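Local structure of Serine/threonine-protein kinase Tel1 (6SKY) at residues Thr1469-Ala1474 with Asn1573-Glu1578; Ser1479-Leu1484 with Glu1510-Phe1515; Ala1961-His1966 with Gln1976-Leu1981; Ser2010-Phe2015 with Ser2032-Val2037. The protein transfers phosphate from ATP to serine and threonine residues of proteins and probably acts as a DNA damage sensor that activates checkpoint signalling. All blocks are in the same frame, centred on the assembly; numbering follows the deposited sequence.

Interaction 1. Residues Thr1469-Ala1474 with Asn1573-Glu1578; sequences TPSFLA and NQLLNE
The apolar part of this contact is built around one methyl group. A1474 directs its CB at the loop 1573-1578, where L1575 meets it with the branch point of its side chain: A1474 CB lies 3.6 Å from L1575 CG, and L1575 CD2 is the next nearest atom at 3.8 Å. L1576 starts out facing the other way, but its CG is anti to the carbonyl carbon (chi1 -51°), which brings CD2 back to 4.0 Å from the carbonyl carbon C of A1474. One leucine therefore covers the methyl and the other the end of the segment's backbone.

The polar part is proximity of backbones rather than bonding. S1471 and L1575 have the closest CA atoms across the contact, 5.0 Å apart, and S1471 CB sits 3.8 Å from L1575 O. The two carbonyl oxygens S1471 O and L1575 O come within 3.4 Å of each other; both are acceptors, so the pair contributes no bond. The loop is instead held from its own side, where D1568 OD1 accepts from the backbone N of L1575 and OD2 more weakly from that of L1576. F1536 of helix 1530-1543 packs on both A1474 and L1575.

The 227 Å² of buried surface joins helix 1470-1487 to the residues between helices 1557-1569 and 1578-1588: an inter-helix linker packed against the N-terminal turn of a helix in the alpha solenoid.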
loop_
_atom_site.group_PDB
_atom_site.type_symbol
_atom_site.label_atom_id
_atom_site.label_comp_id
_atom_site.label_asym_id
_atom_site.label_seq_id
_atom_site.Cartn_x
_atom_site.Cartn_y
_atom_site.Cartn_z
ATOM N N THR A 1469 -54.778 33.017 -34.169
ATOM C CA THR A 1469 -54.508 32.509 -32.826
ATOM C C THR A 1469 -54.602 30.992 -32.852
ATOM O O THR A 1469 -55.538 30.399 -32.306
ATOM C CB THR A 1469 -55.488 33.103 -31.815
ATOM O OG1 THR A 1469 -55.741 34.472 -32.148
ATOM C CG2 THR A 1469 -54.907 33.046 -30.417
ATOM N N PRO A 1470 -53.638 30.324 -33.489
ATOM C CA PRO A 1470 -53.676 28.859 -33.526
ATOM C C PRO A 1470 -53.365 28.220 -32.193
ATOM O O PRO A 1470 -53.796 27.088 -31.951
ATOM C CB PRO A 1470 -52.611 28.514 -34.567
ATOM C CG PRO A 1470 -51.636 29.613 -34.447
ATOM C CD PRO A 1470 -52.428 30.853 -34.135
ATOM N N SER A 1471 -52.633 28.909 -31.318
ATOM C CA SER A 1471 -52.315 28.348 -30.013
ATOM C C SER A 1471 -53.548 28.248 -29.129
ATOM O O SER A 1471 -53.647 27.329 -28.312
ATOM C CB SER A 1471 -51.241 29.190 -29.334
ATOM O OG SER A 1471 -50.135 29.374 -30.196
ATOM N N PHE A 1472 -54.490 29.183 -29.267
ATOM C CA PHE A 1472 -55.753 29.057 -28.552
ATOM C C PHE A 1472 -56.595 27.934 -29.132
ATOM O O PHE A 1472 -57.213 27.163 -28.389
ATOM C CB PHE A 1472 -56.531 30.370 -28.601
ATOM C CG PHE A 1472 -57.983 30.220 -28.258
ATOM C CD1 PHE A 1472 -58.399 30.213 -26.941
ATOM C CD2 PHE A 1472 -58.932 30.078 -29.250
ATOM C CE1 PHE A 1472 -59.726 30.065 -26.623
ATOM C CE2 PHE A 1472 -60.257 29.929 -28.936
ATOM C CZ PHE A 1472 -60.655 29.923 -27.622
ATOM N N LEU A 1473 -56.643 27.841 -30.459
ATOM C CA LEU A 1473 -57.509 26.864 -31.097
ATOM C C LEU A 1473 -57.019 25.446 -30.865
ATOM O O LEU A 1473 -57.834 24.532 -30.747
ATOM C CB LEU A 1473 -57.620 27.148 -32.590
ATOM C CG LEU A 1473 -58.623 26.264 -33.322
ATOM C CD1 LEU A 1473 -59.971 26.317 -32.640
ATOM C CD2 LEU A 1473 -58.744 26.707 -34.746
ATOM N N ALA A 1474 -55.706 25.241 -30.780
ATOM C CA ALA A 1474 -55.191 23.912 -30.473
ATOM C C ALA A 1474 -55.716 23.420 -29.132
ATOM O O ALA A 1474 -56.278 22.323 -29.034
ATOM C CB ALA A 1474 -53.666 23.932 -30.474
ATOM N N ASN A 1573 -41.679 26.952 -27.895
ATOM C CA ASN A 1573 -42.887 27.520 -28.488
ATOM C C ASN A 1573 -43.920 26.402 -28.526
ATOM O O ASN A 1573 -44.073 25.716 -29.539
ATOM C CB ASN A 1573 -42.610 28.080 -29.878
ATOM C CG ASN A 1573 -41.547 29.158 -29.872
ATOM O OD1 ASN A 1573 -40.356 28.870 -29.775
ATOM N ND2 ASN A 1573 -41.973 30.411 -29.982
ATOM N N GLN A 1574 -44.637 26.226 -27.424
ATOM C CA GLN A 1574 -45.549 25.106 -27.276
ATOM C C GLN A 1574 -46.963 25.502 -27.672
ATOM O O GLN A 1574 -47.407 26.628 -27.440
ATOM C CB GLN A 1574 -45.536 24.579 -25.843
ATOM C CG GLN A 1574 -45.788 25.626 -24.792
ATOM C CD GLN A 1574 -45.759 25.048 -23.402
ATOM O OE1 GLN A 1574 -44.992 24.131 -23.119
ATOM N NE2 GLN A 1574 -46.605 25.570 -22.524
ATOM N N LEU A 1575 -47.668 24.549 -28.276
ATOM C CA LEU A 1575 -49.008 24.801 -28.786
ATOM C C LEU A 1575 -50.027 24.858 -27.655
ATOM O O LEU A 1575 -50.730 25.858 -27.487
ATOM C CB LEU A 1575 -49.381 23.719 -29.797
ATOM C CG LEU A 1575 -50.109 24.189 -31.049
ATOM C CD1 LEU A 1575 -49.354 25.329 -31.692
ATOM C CD2 LEU A 1575 -50.265 23.039 -32.017
ATOM N N LEU A 1576 -50.112 23.796 -26.865
ATOM C CA LEU A 1576 -51.074 23.728 -25.781
ATOM C C LEU A 1576 -50.641 24.601 -24.610
ATOM O O LEU A 1576 -49.543 25.158 -24.582
ATOM C CB LEU A 1576 -51.243 22.287 -25.314
ATOM C CG LEU A 1576 -51.534 21.282 -26.418
ATOM C CD1 LEU A 1576 -51.448 19.887 -25.871
ATOM C CD2 LEU A 1576 -52.898 21.535 -26.995
ATOM N N ASN A 1577 -51.529 24.722 -23.638
ATOM C CA ASN A 1577 -51.260 25.403 -22.385
ATOM C C ASN A 1577 -51.665 24.491 -21.233
ATOM O O ASN A 1577 -52.196 23.398 -21.441
ATOM C CB ASN A 1577 -51.983 26.752 -22.335
ATOM C CG ASN A 1577 -53.450 26.649 -22.703
ATOM O OD1 ASN A 1577 -54.319 26.666 -21.839
ATOM N ND2 ASN A 1577 -53.731 26.550 -23.993
ATOM N N GLU A 1578 -51.414 24.948 -20.009
ATOM C CA GLU A 1578 -51.586 24.074 -18.852
ATOM C C GLU A 1578 -53.005 23.550 -18.671
ATOM O O GLU A 1578 -53.149 22.346 -18.409
ATOM C CB GLU A 1578 -51.114 24.785 -17.580
ATOM C CG GLU A 1578 -49.642 25.150 -17.578
ATOM C CD GLU A 1578 -49.084 25.275 -16.173
ATOM O OE1 GLU A 1578 -49.654 24.647 -15.256
ATOM O OE2 GLU A 1578 -48.080 25.997 -15.986
#

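Interaction 2. Residues Ser1479-Leu1484 with Glu1510-Phe1515; sequences SSLADL and EFHAWF
L1481 lays its CD2 methyl over one face of the H1512 imidazole, 4.3 Å from the ring centroid and only 13° off the normal, which defines a CH-pi contact. The methyl is shifted toward the rim, and the two side chains cross at about a right angle. The same CD2 also touches F1515 CD2 at 4.1 Å, so this branch sits between two rings that are one helical turn apart in their starting positions.

L1484 meets the edges of F1511 and H1512. Its CD1 comes in near the plane of the F1511 ring, 3.6 Å from F1511 CD1, while its CB stands beside the H1512 rim, 4.2 Å from H1512 ND1. S1480 completes the row on its helix: S1480 CB reaches the edge of the F1515 ring, 4.2 Å from F1515 CE2.

F1511, H1512 and F1515 all have CG anti to the backbone N, a shared choice that sends three rings across to the leucines. H1512 is further fixed by a hydrogen bond from its NE2 to the backbone O of A1544, which should hold the imidazole in the rotation that offers its face to L1481. F1511 also packs against L1452, T1455 and Q1456 of helix 1448-1461.

With short-segment axes 11.1 Å apart and running at 150° to each other, the successive modelled helices 1470-1487 and 1502-1521 form an antiparallel pair with an aromatic-aliphatic interface, as expected in an alpha solenoid.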
loop_
_atom_site.group_PDB
_atom_site.type_symbol
_atom_site.label_atom_id
_atom_site.label_comp_id
_atom_site.label_asym_id
_atom_site.label_seq_id
_atom_site.Cartn_x
_atom_site.Cartn_y
_atom_site.Cartn_z
ATOM N N SER A 1479 -59.396 20.167 -25.773
ATOM C CA SER A 1479 -60.296 20.048 -24.631
ATOM C C SER A 1479 -61.712 19.718 -25.072
ATOM O O SER A 1479 -62.386 18.887 -24.452
ATOM C CB SER A 1479 -60.283 21.338 -23.818
ATOM O OG SER A 1479 -58.974 21.671 -23.410
ATOM N N SER A 1480 -62.178 20.345 -26.151
ATOM C CA SER A 1480 -63.551 20.143 -26.592
ATOM C C SER A 1480 -63.751 18.738 -27.135
ATOM O O SER A 1480 -64.734 18.071 -26.803
ATOM C CB SER A 1480 -63.912 21.187 -27.644
ATOM O OG SER A 1480 -65.300 21.176 -27.910
ATOM N N LEU A 1481 -62.826 18.270 -27.971
ATOM C CA LEU A 1481 -62.931 16.921 -28.506
ATOM C C LEU A 1481 -62.844 15.882 -27.398
ATOM O O LEU A 1481 -63.564 14.879 -27.424
ATOM C CB LEU A 1481 -61.845 16.694 -29.550
ATOM C CG LEU A 1481 -61.997 17.543 -30.810
ATOM C CD1 LEU A 1481 -60.754 17.451 -31.665
ATOM C CD2 LEU A 1481 -63.218 17.117 -31.597
ATOM N N ALA A 1482 -61.982 16.109 -26.405
ATOM C CA ALA A 1482 -61.895 15.180 -25.286
ATOM C C ALA A 1482 -63.207 15.118 -24.514
ATOM O O ALA A 1482 -63.726 14.031 -24.230
ATOM C CB ALA A 1482 -60.747 15.584 -24.366
ATOM N N ASP A 1483 -63.765 16.281 -24.166
ATOM C CA ASP A 1483 -64.999 16.282 -23.388
ATOM C C ASP A 1483 -66.176 15.742 -24.186
ATOM O O ASP A 1483 -67.082 15.136 -23.608
ATOM C CB ASP A 1483 -65.306 17.685 -22.874
ATOM C CG ASP A 1483 -64.604 17.992 -21.568
ATOM O OD1 ASP A 1483 -63.792 17.158 -21.123
ATOM O OD2 ASP A 1483 -64.869 19.063 -20.981
ATOM N N LEU A 1484 -66.183 15.932 -25.504
ATOM C CA LEU A 1484 -67.233 15.331 -26.319
ATOM C C LEU A 1484 -67.093 13.817 -26.356
ATOM O O LEU A 1484 -68.065 13.091 -26.123
ATOM C CB LEU A 1484 -67.205 15.907 -27.731
ATOM C CG LEU A 1484 -67.796 17.307 -27.847
ATOM C CD1 LEU A 1484 -67.707 17.805 -29.272
ATOM C CD2 LEU A 1484 -69.228 17.311 -27.353
ATOM N N GLU A 1510 -73.006 15.098 -34.683
ATOM C CA GLU A 1510 -72.907 15.907 -35.892
ATOM C C GLU A 1510 -71.980 17.094 -35.679
ATOM O O GLU A 1510 -71.205 17.455 -36.575
ATOM C CB GLU A 1510 -74.291 16.379 -36.330
ATOM C CG GLU A 1510 -75.174 15.273 -36.865
ATOM C CD GLU A 1510 -76.419 15.805 -37.549
ATOM O OE1 GLU A 1510 -76.888 16.897 -37.171
ATOM O OE2 GLU A 1510 -76.922 15.133 -38.473
ATOM N N PHE A 1511 -72.034 17.710 -34.495
ATOM C CA PHE A 1511 -71.098 18.786 -34.194
ATOM C C PHE A 1511 -69.667 18.275 -34.159
ATOM O O PHE A 1511 -68.752 18.947 -34.637
ATOM C CB PHE A 1511 -71.440 19.452 -32.867
ATOM C CG PHE A 1511 -70.393 20.420 -32.412
ATOM C CD1 PHE A 1511 -69.616 20.154 -31.305
ATOM C CD2 PHE A 1511 -70.153 21.578 -33.126
ATOM C CE1 PHE A 1511 -68.645 21.038 -30.906
ATOM C CE2 PHE A 1511 -69.182 22.460 -32.732
ATOM C CZ PHE A 1511 -68.427 22.190 -31.623
ATOM N N HIS A 1512 -69.455 17.096 -33.575
ATOM C CA HIS A 1512 -68.127 16.495 -33.541
ATOM C C HIS A 1512 -67.589 16.288 -34.950
ATOM O O HIS A 1512 -66.429 16.608 -35.235
ATOM C CB HIS A 1512 -68.202 15.178 -32.769
ATOM C CG HIS A 1512 -66.895 14.462 -32.631
ATOM N ND1 HIS A 1512 -66.381 14.094 -31.406
ATOM C CD2 HIS A 1512 -66.017 14.011 -33.557
ATOM C CE1 HIS A 1512 -65.233 13.467 -31.584
ATOM N NE2 HIS A 1512 -64.990 13.404 -32.879
ATOM N N ALA A 1513 -68.427 15.771 -35.850
ATOM C CA ALA A 1513 -67.995 15.552 -37.227
ATOM C C ALA A 1513 -67.683 16.871 -37.923
ATOM O O ALA A 1513 -66.652 17.002 -38.598
ATOM C CB ALA A 1513 -69.063 14.778 -37.994
ATOM N N TRP A 1514 -68.563 17.865 -37.772
ATOM C CA TRP A 1514 -68.318 19.164 -38.390
ATOM C C TRP A 1514 -67.034 19.789 -37.867
ATOM O O TRP A 1514 -66.246 20.346 -38.638
ATOM C CB TRP A 1514 -69.495 20.108 -38.144
ATOM C CG TRP A 1514 -69.194 21.507 -38.569
ATOM C CD1 TRP A 1514 -69.355 22.034 -39.811
ATOM C CD2 TRP A 1514 -68.654 22.555 -37.757
ATOM N NE1 TRP A 1514 -68.956 23.345 -39.826
ATOM C CE2 TRP A 1514 -68.520 23.688 -38.574
ATOM C CE3 TRP A 1514 -68.271 22.642 -36.416
ATOM C CZ2 TRP A 1514 -68.023 24.896 -38.097
ATOM C CZ3 TRP A 1514 -67.777 23.842 -35.945
ATOM C CH2 TRP A 1514 -67.658 24.950 -36.782
ATOM N N PHE A 1515 -66.809 19.702 -36.556
ATOM C CA PHE A 1515 -65.635 20.314 -35.951
ATOM C C PHE A 1515 -64.364 19.622 -36.406
ATOM O O PHE A 1515 -63.359 20.283 -36.683
ATOM C CB PHE A 1515 -65.758 20.270 -34.430
ATOM C CG PHE A 1515 -64.808 21.182 -33.718
ATOM C CD1 PHE A 1515 -64.231 22.248 -34.371
ATOM C CD2 PHE A 1515 -64.489 20.966 -32.393
ATOM C CE1 PHE A 1515 -63.361 23.084 -33.720
ATOM C CE2 PHE A 1515 -63.615 21.798 -31.739
ATOM C CZ PHE A 1515 -63.050 22.859 -32.407
#

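Interaction 3. Residues Ala1961-His1966 with Gln1976-Leu1981; sequences AQYDSH and QDCNAL
D1977 OD2 takes one hydrogen bond across the interface, and with the salt bridge from R1959 NH2 to OD1 the carboxylate is gripped at both oxygens. The donor, H1966 ND1, is modelled 2.3 Å from D1977 OD2. The bond is straight (177°) and uses the syn lone pair; ring and carboxylate planes lie 16° apart, a near-coplanar His-carboxylate pair. The carboxylate would probably favour a protonated imidazole, an effect that R1959 would partly offset.

Beside it, Y1963 carries the apolar contact. With CG anti to the backbone N, its ring has all three partners obliquely on one side: L1981 CD1 lies 3.4 Å from Y1963 CD1, D1977 CB 3.7 Å from Y1963 CD2, and C1978 CB 4.1 Å from Y1963 CE2. C1978 SG makes an oblique sulfur-aromatic contact, 5.3 Å from the Y1963 centroid. An alanine in place of Y1963 removes the ring that L1981 and C1978 rest on and would probably loosen the helix packing.

D1964 bonds the backbone N atoms of A1991 and G1992 of the second subunit, and L1981 packs on L1993 of that subunit. Axes 9.3 Å apart, at 154°, make this an antiparallel helical hairpin of the FAT region at the dimer interface.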
loop_
_atom_site.group_PDB
_atom_site.type_symbol
_atom_site.label_atom_id
_atom_site.label_comp_id
_atom_site.label_asym_id
_atom_site.label_seq_id
_atom_site.Cartn_x
_atom_site.Cartn_y
_atom_site.Cartn_z
ATOM N N ALA A 1961 -12.858 -2.420 16.647
ATOM C CA ALA A 1961 -12.235 -2.048 17.912
ATOM C C ALA A 1961 -13.244 -1.402 18.855
ATOM O O ALA A 1961 -13.333 -1.770 20.032
ATOM C CB ALA A 1961 -11.052 -1.121 17.660
ATOM N N GLN A 1962 -14.022 -0.440 18.353
ATOM C CA GLN A 1962 -15.065 0.171 19.174
ATOM C C GLN A 1962 -16.045 -0.869 19.691
ATOM O O GLN A 1962 -16.419 -0.861 20.866
ATOM C CB GLN A 1962 -15.813 1.228 18.371
ATOM C CG GLN A 1962 -15.035 2.475 18.097
ATOM C CD GLN A 1962 -14.890 3.337 19.319
ATOM O OE1 GLN A 1962 -15.559 3.122 20.325
ATOM N NE2 GLN A 1962 -14.007 4.324 19.243
ATOM N N TYR A 1963 -16.476 -1.769 18.815
ATOM C CA TYR A 1963 -17.494 -2.750 19.151
ATOM C C TYR A 1963 -17.009 -3.710 20.222
ATOM O O TYR A 1963 -17.744 -4.011 21.165
ATOM C CB TYR A 1963 -17.886 -3.490 17.880
ATOM C CG TYR A 1963 -18.998 -4.485 18.005
ATOM C CD1 TYR A 1963 -18.900 -5.718 17.404
ATOM C CD2 TYR A 1963 -20.147 -4.191 18.701
ATOM C CE1 TYR A 1963 -19.901 -6.625 17.495
ATOM C CE2 TYR A 1963 -21.154 -5.101 18.799
ATOM C CZ TYR A 1963 -21.023 -6.317 18.194
ATOM O OH TYR A 1963 -22.027 -7.240 18.281
ATOM N N ASP A 1964 -15.780 -4.209 20.098
ATOM C CA ASP A 1964 -15.222 -5.053 21.148
ATOM C C ASP A 1964 -15.138 -4.302 22.461
ATOM O O ASP A 1964 -15.519 -4.820 23.513
ATOM C CB ASP A 1964 -13.837 -5.545 20.757
ATOM C CG ASP A 1964 -13.841 -6.357 19.504
ATOM O OD1 ASP A 1964 -14.937 -6.664 18.994
ATOM O OD2 ASP A 1964 -12.737 -6.687 19.022
ATOM N N SER A 1965 -14.615 -3.081 22.426
ATOM C CA SER A 1965 -14.451 -2.337 23.663
ATOM C C SER A 1965 -15.785 -2.039 24.326
ATOM O O SER A 1965 -15.844 -1.871 25.547
ATOM C CB SER A 1965 -13.694 -1.049 23.393
ATOM O OG SER A 1965 -13.803 -0.187 24.494
ATOM N N HIS A 1966 -16.862 -1.959 23.548
ATOM C CA HIS A 1966 -18.174 -1.692 24.122
ATOM C C HIS A 1966 -18.892 -2.947 24.578
ATOM O O HIS A 1966 -19.674 -2.883 25.525
ATOM C CB HIS A 1966 -19.049 -0.942 23.122
ATOM C CG HIS A 1966 -18.743 0.516 23.039
ATOM N ND1 HIS A 1966 -18.951 1.257 21.899
ATOM C CD2 HIS A 1966 -18.242 1.372 23.957
ATOM C CE1 HIS A 1966 -18.588 2.506 22.116
ATOM N NE2 HIS A 1966 -18.154 2.603 23.358
ATOM N N GLN A 1976 -25.496 0.514 18.681
ATOM C CA GLN A 1976 -25.172 1.394 17.568
ATOM C C GLN A 1976 -23.942 0.904 16.823
ATOM O O GLN A 1976 -23.936 0.871 15.587
ATOM C CB GLN A 1976 -24.974 2.815 18.079
ATOM C CG GLN A 1976 -26.189 3.344 18.801
ATOM C CD GLN A 1976 -25.832 4.259 19.946
ATOM O OE1 GLN A 1976 -24.975 5.129 19.817
ATOM N NE2 GLN A 1976 -26.481 4.059 21.085
ATOM N N ASP A 1977 -22.909 0.478 17.555
ATOM C CA ASP A 1977 -21.725 -0.075 16.909
ATOM C C ASP A 1977 -22.110 -1.184 15.950
ATOM O O ASP A 1977 -21.745 -1.156 14.769
ATOM C CB ASP A 1977 -20.742 -0.593 17.956
ATOM C CG ASP A 1977 -20.038 0.517 18.693
ATOM O OD1 ASP A 1977 -19.660 1.511 18.046
ATOM O OD2 ASP A 1977 -19.859 0.400 19.919
ATOM N N CYS A 1978 -22.903 -2.144 16.430
ATOM C CA CYS A 1978 -23.339 -3.234 15.572
ATOM C C CYS A 1978 -24.006 -2.686 14.324
ATOM O O CYS A 1978 -23.667 -3.081 13.204
ATOM C CB CYS A 1978 -24.281 -4.155 16.337
ATOM S SG CYS A 1978 -24.672 -5.692 15.505
ATOM N N ASN A 1979 -24.913 -1.723 14.496
ATOM C CA ASN A 1979 -25.552 -1.091 13.350
ATOM C C ASN A 1979 -24.512 -0.616 12.354
ATOM O O ASN A 1979 -24.505 -1.037 11.191
ATOM C CB ASN A 1979 -26.425 0.073 13.812
ATOM C CG ASN A 1979 -27.810 -0.366 14.204
ATOM O OD1 ASN A 1979 -28.340 -1.332 13.666
ATOM N ND2 ASN A 1979 -28.406 0.342 15.148
ATOM N N ALA A 1980 -23.578 0.210 12.825
ATOM C CA ALA A 1980 -22.534 0.719 11.951
ATOM C C ALA A 1980 -21.832 -0.422 11.245
ATOM O O ALA A 1980 -21.685 -0.411 10.018
ATOM C CB ALA A 1980 -21.546 1.553 12.754
ATOM N N LEU A 1981 -21.468 -1.460 11.997
ATOM C CA LEU A 1981 -20.751 -2.580 11.407
ATOM C C LEU A 1981 -21.548 -3.193 10.273
ATOM O O LEU A 1981 -21.020 -3.403 9.177
ATOM C CB LEU A 1981 -20.431 -3.622 12.469
ATOM C CG LEU A 1981 -19.087 -3.408 13.139
ATOM C CD1 LEU A 1981 -18.930 -4.393 14.240
ATOM C CD2 LEU A 1981 -18.002 -3.585 12.122
#

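Interaction 4. Residues Ser2010-Phe2015 with Ser2032-Val2037; sequences SLDATF and SDSWAV
The well-packed half of this contact centres on F2015, whose ring has a methyl of V2037 over one face. V2037 CG2 stands 4.1 Å from the F2015 ring centroid, 23° off the normal, a CH-pi contact in which the nearest ring atom is F2015 CD2 at 3.8 Å. Next to the ring, F2015 CB meets A2036 CB at 4.0 Å. P2029 touches both F2015 and V2037, and Y2040 adds an edge-to-face ring contact with F2015.

These side chains join the start of helix 2011-2021 to the start of helix 2035-2047, which S2034 precedes at the N-cap position. The two helices follow one another in the FAT region, part of which belongs to the TPR clan of helical repeats.

Toward solvent the fit loosens. L2011, itself exposed, brings its CG to 4.1 Å from V2037 CG2 and its CD2 to 4.2 Å from S2034 CB, contacts at the solvent side of the apolar patch. D2012 OD2 approaches W2035 NE1, the carboxylate plane 68° from that of the indole, but the 3.7 Å between these two atoms is too far for a hydrogen bond. W2035 also packs on Q2082 and A2086 of helix 2077-2097.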
loop_
_atom_site.group_PDB
_atom_site.type_symbol
_atom_site.label_atom_id
_atom_site.label_comp_id
_atom_site.label_asym_id
_atom_site.label_seq_id
_atom_site.Cartn_x
_atom_site.Cartn_y
_atom_site.Cartn_z
ATOM N N SER A 2010 -30.507 -3.072 10.093
ATOM C CA SER A 2010 -31.493 -2.120 9.607
ATOM C C SER A 2010 -32.459 -2.805 8.652
ATOM O O SER A 2010 -32.441 -4.020 8.506
ATOM C CB SER A 2010 -30.805 -0.941 8.919
ATOM O OG SER A 2010 -31.693 0.148 8.738
ATOM N N LEU A 2011 -33.304 -2.012 8.002
ATOM C CA LEU A 2011 -34.250 -2.548 7.036
ATOM C C LEU A 2011 -33.589 -2.754 5.678
ATOM O O LEU A 2011 -33.695 -3.831 5.075
ATOM C CB LEU A 2011 -35.441 -1.602 6.924
ATOM C CG LEU A 2011 -36.775 -2.136 6.420
ATOM C CD1 LEU A 2011 -37.295 -3.212 7.336
ATOM C CD2 LEU A 2011 -37.755 -1.001 6.330
ATOM N N ASP A 2012 -32.903 -1.724 5.185
ATOM C CA ASP A 2012 -32.149 -1.873 3.950
ATOM C C ASP A 2012 -31.139 -2.998 4.062
ATOM O O ASP A 2012 -30.993 -3.799 3.136
ATOM C CB ASP A 2012 -31.448 -0.565 3.597
ATOM C CG ASP A 2012 -32.349 0.402 2.864
ATOM O OD1 ASP A 2012 -33.547 0.101 2.711
ATOM O OD2 ASP A 2012 -31.857 1.462 2.430
ATOM N N ALA A 2013 -30.436 -3.086 5.189
ATOM C CA ALA A 2013 -29.436 -4.132 5.353
ATOM C C ALA A 2013 -30.077 -5.507 5.373
ATOM O O ALA A 2013 -29.603 -6.432 4.705
ATOM C CB ALA A 2013 -28.638 -3.895 6.629
ATOM N N THR A 2014 -31.162 -5.657 6.129
ATOM C CA THR A 2014 -31.860 -6.934 6.195
ATOM C C THR A 2014 -32.245 -7.426 4.812
ATOM O O THR A 2014 -31.935 -8.560 4.434
ATOM C CB THR A 2014 -33.102 -6.804 7.069
ATOM O OG1 THR A 2014 -32.725 -6.332 8.363
ATOM C CG2 THR A 2014 -33.782 -8.132 7.208
ATOM N N PHE A 2015 -32.898 -6.574 4.023
ATOM C CA PHE A 2015 -33.427 -7.069 2.760
ATOM C C PHE A 2015 -32.397 -7.096 1.640
ATOM O O PHE A 2015 -32.498 -7.948 0.751
ATOM C CB PHE A 2015 -34.662 -6.264 2.392
ATOM C CG PHE A 2015 -35.814 -6.556 3.282
ATOM C CD1 PHE A 2015 -36.681 -7.575 2.990
ATOM C CD2 PHE A 2015 -35.990 -5.864 4.452
ATOM C CE1 PHE A 2015 -37.712 -7.869 3.823
ATOM C CE2 PHE A 2015 -37.024 -6.160 5.284
ATOM C CZ PHE A 2015 -37.880 -7.162 4.968
ATOM N N SER A 2032 -43.836 0.350 2.731
ATOM C CA SER A 2032 -42.548 0.782 3.245
ATOM C C SER A 2032 -41.837 1.623 2.200
ATOM O O SER A 2032 -41.964 1.386 0.997
ATOM C CB SER A 2032 -41.671 -0.404 3.628
ATOM O OG SER A 2032 -41.540 -1.290 2.536
ATOM N N ASP A 2033 -41.080 2.606 2.675
ATOM C CA ASP A 2033 -40.384 3.554 1.824
ATOM C C ASP A 2033 -38.975 3.110 1.474
ATOM O O ASP A 2033 -38.165 3.934 1.042
ATOM C CB ASP A 2033 -40.345 4.920 2.502
ATOM C CG ASP A 2033 -41.725 5.479 2.757
ATOM O OD1 ASP A 2033 -42.636 5.192 1.952
ATOM O OD2 ASP A 2033 -41.903 6.203 3.759
ATOM N N SER A 2034 -38.662 1.835 1.649
ATOM C CA SER A 2034 -37.330 1.315 1.393
ATOM C C SER A 2034 -37.275 0.713 -0.001
ATOM O O SER A 2034 -38.200 0.019 -0.420
ATOM C CB SER A 2034 -36.962 0.270 2.439
ATOM O OG SER A 2034 -35.592 -0.049 2.378
ATOM N N TRP A 2035 -36.197 0.998 -0.728
ATOM C CA TRP A 2035 -36.047 0.426 -2.059
ATOM C C TRP A 2035 -35.709 -1.053 -1.987
ATOM O O TRP A 2035 -36.102 -1.830 -2.869
ATOM C CB TRP A 2035 -34.975 1.183 -2.835
ATOM C CG TRP A 2035 -33.609 0.913 -2.353
ATOM C CD1 TRP A 2035 -32.948 1.570 -1.373
ATOM C CD2 TRP A 2035 -32.728 -0.104 -2.821
ATOM N NE1 TRP A 2035 -31.705 1.028 -1.198
ATOM C CE2 TRP A 2035 -31.548 -0.004 -2.078
ATOM C CE3 TRP A 2035 -32.825 -1.093 -3.796
ATOM C CZ2 TRP A 2035 -30.478 -0.852 -2.277
ATOM C CZ3 TRP A 2035 -31.766 -1.926 -3.991
ATOM C CH2 TRP A 2035 -30.606 -1.805 -3.240
ATOM N N ALA A 2036 -34.996 -1.458 -0.936
ATOM C CA ALA A 2036 -34.591 -2.845 -0.786
ATOM C C ALA A 2036 -35.795 -3.745 -0.597
ATOM O O ALA A 2036 -35.830 -4.854 -1.129
ATOM C CB ALA A 2036 -33.631 -2.972 0.386
ATOM N N VAL A 2037 -36.808 -3.266 0.119
ATOM C CA VAL A 2037 -38.017 -4.052 0.331
ATOM C C VAL A 2037 -38.794 -4.211 -0.967
ATOM O O VAL A 2037 -39.318 -5.285 -1.261
ATOM C CB VAL A 2037 -38.871 -3.410 1.431
ATOM C CG1 VAL A 2037 -40.076 -4.246 1.705
ATOM C CG2 VAL A 2037 -38.056 -3.249 2.679
#

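How the interactions relate
The four contacts fall into two pairs. Interactions 1 and 2 share helix 1470-1487, with centres about 17 Å apart, and interaction 2 is nested within the chain loop that interaction 1 closes. Interactions 3 and 4 follow in series in the FAT region, their centres about 21 Å apart. Contacts 1 to 3 are largely buried, whereas interaction 4 is partly open to solvent. Chemistry differs accordingly: aliphatic against loop in interaction 1, aliphatic against rings in interaction 2, a buried His-carboxylate pair with a tyrosine in interaction 3, and a CH-pi patch with a polar, more open side in interaction 4. Of the four, interaction 3 alone has segments touching the second subunit.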